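Local coordinates for UTP-glucose-1-phosphate uridylyltransferase 2 (Trypanosoma brucei, PDB 3GUE), which probably makes UDP-glucose and diphosphate from UTP and alpha-D-glucose 1-phosphate, as a GT-A-like nucleotidyltransferase of the UDPGP type 1 family, at residues A[81-86]-A[128-133]. Numbering follows the deposited sequence.
With UPG (uridine-5'-diphosphate-glucose), chain C.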
loop_
_atom_site.group_PDB
_atom_site.type_symbol
_atom_site.label_atom_id
_atom_site.label_comp_id
_atom_site.label_asym_id
_atom_site.label_seq_id
_atom_site.Cartn_x
_atom_site.Cartn_y
_atom_site.Cartn_z
ATOM N N LYS A 81 -10.546 0.393 -3.733
ATOM C CA LYS A 81 -9.332 -0.397 -3.458
ATOM C C LYS A 81 -8.234 0.101 -4.392
ATOM O O LYS A 81 -8.447 0.170 -5.610
ATOM C CB LYS A 81 -9.634 -1.891 -3.695
ATOM C CG LYS A 81 -9.831 -2.736 -2.412
ATOM C CD LYS A 81 -8.474 -3.006 -1.735
ATOM C CE LYS A 81 -8.485 -4.244 -0.825
ATOM N NZ LYS A 81 -8.627 -3.879 0.631
ATOM N N LEU A 82 -7.091 0.500 -3.827
ATOM C CA LEU A 82 -5.931 0.931 -4.610
ATOM C C LEU A 82 -5.368 -0.289 -5.388
ATOM O O LEU A 82 -5.228 -1.383 -4.836
ATOM C CB LEU A 82 -4.857 1.546 -3.701
ATOM C CG LEU A 82 -5.279 2.724 -2.798
ATOM C CD1 LEU A 82 -4.133 3.218 -1.883
ATOM C CD2 LEU A 82 -5.908 3.904 -3.597
ATOM N N ASN A 83 -5.017 -0.082 -6.651
ATOM C CA ASN A 83 -4.596 -1.189 -7.527
ATOM C C ASN A 83 -3.628 -0.732 -8.635
ATOM O O ASN A 83 -3.528 -1.366 -9.684
ATOM C CB ASN A 83 -5.859 -1.844 -8.122
ATOM C CG ASN A 83 -5.581 -3.185 -8.789
ATOM O OD1 ASN A 83 -4.905 -4.058 -8.227
ATOM N ND2 ASN A 83 -6.054 -3.330 -10.004
ATOM N N GLY A 84 -2.905 0.365 -8.376
ATOM C CA GLY A 84 -2.160 1.092 -9.415
ATOM C C GLY A 84 -0.656 0.906 -9.364
ATOM O O GLY A 84 0.036 1.267 -10.304
ATOM N N GLY A 85 -0.142 0.306 -8.296
ATOM C CA GLY A 85 1.304 0.154 -8.151
ATOM C C GLY A 85 1.849 -0.952 -9.042
ATOM O O GLY A 85 1.093 -1.794 -9.545
ATOM N N LEU A 86 3.167 -0.966 -9.198
ATOM C CA LEU A 86 3.811 -1.805 -10.191
ATOM C C LEU A 86 4.476 -3.007 -9.561
ATOM O O LEU A 86 4.856 -3.949 -10.275
ATOM C CB LEU A 86 4.829 -1.002 -10.989
ATOM C CG LEU A 86 4.445 0.427 -11.371
ATOM C CD1 LEU A 86 5.673 1.202 -11.818
ATOM C CD2 LEU A 86 3.353 0.420 -12.426
ATOM N N PHE A 128 -18.295 0.416 -5.688
ATOM C CA PHE A 128 -16.949 -0.134 -5.588
ATOM C C PHE A 128 -16.113 0.267 -6.786
ATOM O O PHE A 128 -16.589 0.196 -7.919
ATOM C CB PHE A 128 -16.997 -1.659 -5.532
ATOM C CG PHE A 128 -15.626 -2.328 -5.504
ATOM C CD1 PHE A 128 -14.848 -2.335 -4.338
ATOM C CD2 PHE A 128 -15.134 -2.984 -6.635
ATOM C CE1 PHE A 128 -13.589 -2.963 -4.316
ATOM C CE2 PHE A 128 -13.857 -3.644 -6.613
ATOM C CZ PHE A 128 -13.104 -3.631 -5.464
ATOM N N MET A 129 -14.854 0.618 -6.520
ATOM C CA MET A 129 -13.934 1.123 -7.535
ATOM C C MET A 129 -12.547 0.556 -7.259
ATOM O O MET A 129 -12.226 0.193 -6.133
ATOM C CB MET A 129 -13.885 2.660 -7.512
ATOM C CG MET A 129 -15.113 3.374 -8.098
ATOM S SD MET A 129 -14.942 5.182 -8.265
ATOM C CE MET A 129 -14.927 5.654 -6.554
ATOM N N LEU A 130 -11.751 0.474 -8.305
ATOM C CA LEU A 130 -10.378 0.023 -8.221
ATOM C C LEU A 130 -9.593 1.107 -8.962
ATOM O O LEU A 130 -9.905 1.470 -10.107
ATOM C CB LEU A 130 -10.232 -1.358 -8.900
ATOM C CG LEU A 130 -10.680 -2.663 -8.217
ATOM C CD1 LEU A 130 -10.997 -3.672 -9.299
ATOM C CD2 LEU A 130 -9.597 -3.257 -7.278
ATOM N N MET A 131 -8.616 1.682 -8.277
ATOM C CA MET A 131 -7.749 2.636 -8.919
ATOM C C MET A 131 -6.628 1.885 -9.614
ATOM O O MET A 131 -5.724 1.318 -8.965
ATOM C CB MET A 131 -7.191 3.649 -7.932
ATOM C CG MET A 131 -6.446 4.805 -8.616
ATOM S SD MET A 131 -6.062 6.152 -7.507
ATOM C CE MET A 131 -4.490 5.613 -6.774
ATOM N N ASN A 132 -6.679 1.930 -10.943
ATOM C CA ASN A 132 -5.709 1.245 -11.787
ATOM C C ASN A 132 -4.751 2.235 -12.432
ATOM O O ASN A 132 -5.042 3.405 -12.479
ATOM C CB ASN A 132 -6.432 0.359 -12.812
ATOM C CG ASN A 132 -7.373 -0.684 -12.143
ATOM O OD1 ASN A 132 -7.126 -1.121 -11.040
ATOM N ND2 ASN A 132 -8.442 -1.048 -12.815
ATOM N N SER A 133 -3.573 1.768 -12.834
ATOM C CA SER A 133 -2.622 2.551 -13.620
ATOM C C SER A 133 -2.491 1.926 -15.020
ATOM O O SER A 133 -3.104 0.882 -15.299
ATOM C CB SER A 133 -1.256 2.521 -12.935
ATOM O OG SER A 133 -0.746 1.186 -12.945
HETATM N N1 UPG C . -0.607 2.166 -5.592
HETATM C C2 UPG C . -1.417 2.850 -6.521
HETATM N N3 UPG C . -0.823 3.860 -7.257
HETATM C C4 UPG C . 0.497 4.218 -7.118
HETATM C C5 UPG C . 1.304 3.558 -6.183
HETATM C C6 UPG C . 0.764 2.534 -5.411
HETATM O O2 UPG C . -2.608 2.590 -6.744
HETATM O O4 UPG C . 0.924 5.128 -7.842
HETATM C C1C UPG C . -1.200 1.066 -4.765
HETATM C C2C UPG C . -0.478 -0.278 -4.634
HETATM O O2C UPG C . -0.749 -1.116 -5.766
HETATM C C3C UPG C . -1.161 -0.821 -3.380
HETATM C C4C UPG C . -1.306 0.426 -2.522
HETATM O O4C UPG C . -1.247 1.569 -3.418
HETATM O O3C UPG C . -2.468 -1.277 -3.725
HETATM C C5C UPG C . -0.129 0.566 -1.502
HETATM O O5C UPG C . 1.114 0.819 -2.100
HETATM P PA UPG C . 2.458 0.109 -1.558
HETATM O O1A UPG C . 2.100 -1.331 -1.420
HETATM O O2A UPG C . 3.634 0.490 -2.348
HETATM O O3A UPG C . 2.570 0.731 -0.038
HETATM P PB UPG C . 3.345 2.086 0.421
HETATM O O1B UPG C . 2.871 3.193 -0.428
HETATM O O2B UPG C . 4.814 1.843 0.572
HETATM O O3B UPG C . 2.795 2.178 1.926
HETATM C "C1'" UPG C . 1.356 2.418 2.143
HETATM C "C2'" UPG C . 1.187 3.709 2.930
HETATM C "C3'" UPG C . 1.967 3.561 4.231
HETATM C "C4'" UPG C . 1.389 2.379 5.026
HETATM C "C5'" UPG C . 1.447 1.082 4.179
HETATM C "C6'" UPG C . 0.610 -0.000 4.809
HETATM O "O2'" UPG C . 1.693 4.839 2.196
HETATM O "O3'" UPG C . 1.917 4.784 4.944
HETATM O "O4'" UPG C . 2.103 2.195 6.239
HETATM O "O5'" UPG C . 0.880 1.256 2.851
HETATM O "O6'" UPG C . 0.972 -1.262 4.245
#
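Asn-83 and Asn-132 lie side by side on one face of a parallel strand pair, their amide planes turned 72° apart. Asn-83 ND2 donates to Asn-132 OD1 at 2.7 Å; the acceptor sits in the Asn-83 amide plane, whereas the donor stands above the Asn-132 carbonyl plane. Asn-83 OD1 is hydrogen-bonded to Ser-97 OG, its ND2 also to Thr-140 OG1, and Asn-132 ND2 to Glu-159. On the opposite face Leu-82 and Met-131 point the same way. The Met-131 chain, extended until it bends at chi3 (86°), brings CE to 3.9 Å from Leu-82 CD2 and 3.6 Å from the uracil O2 of UDP-glucose. Leu-82 CB and CD1 lie against the ribose. Between the faces, Lys-81 N donates an almost straight hydrogen bond to Met-129 O (170°), and Met-131 N donates to Lys-81 O. Beyond Asn-132, Ser-133 OG donates to Gly-84 O at 2.8 Å, tying Ser-133 to the glycine-rich nucleotide-binding loop of this GT-A-like fold, where Gly-84 N hydrogen-bonds uracil O2 weakly and Gly-85 N ribose O2C. Strand 77-83 runs between 128-132 and 214-219, Lys-81 NZ hydrogen-bonding Ser-218 OG and Asn-222 O; strand 159-161 flanks 128-132, and helix 107-122 packs against Phe-128 and Lys-81.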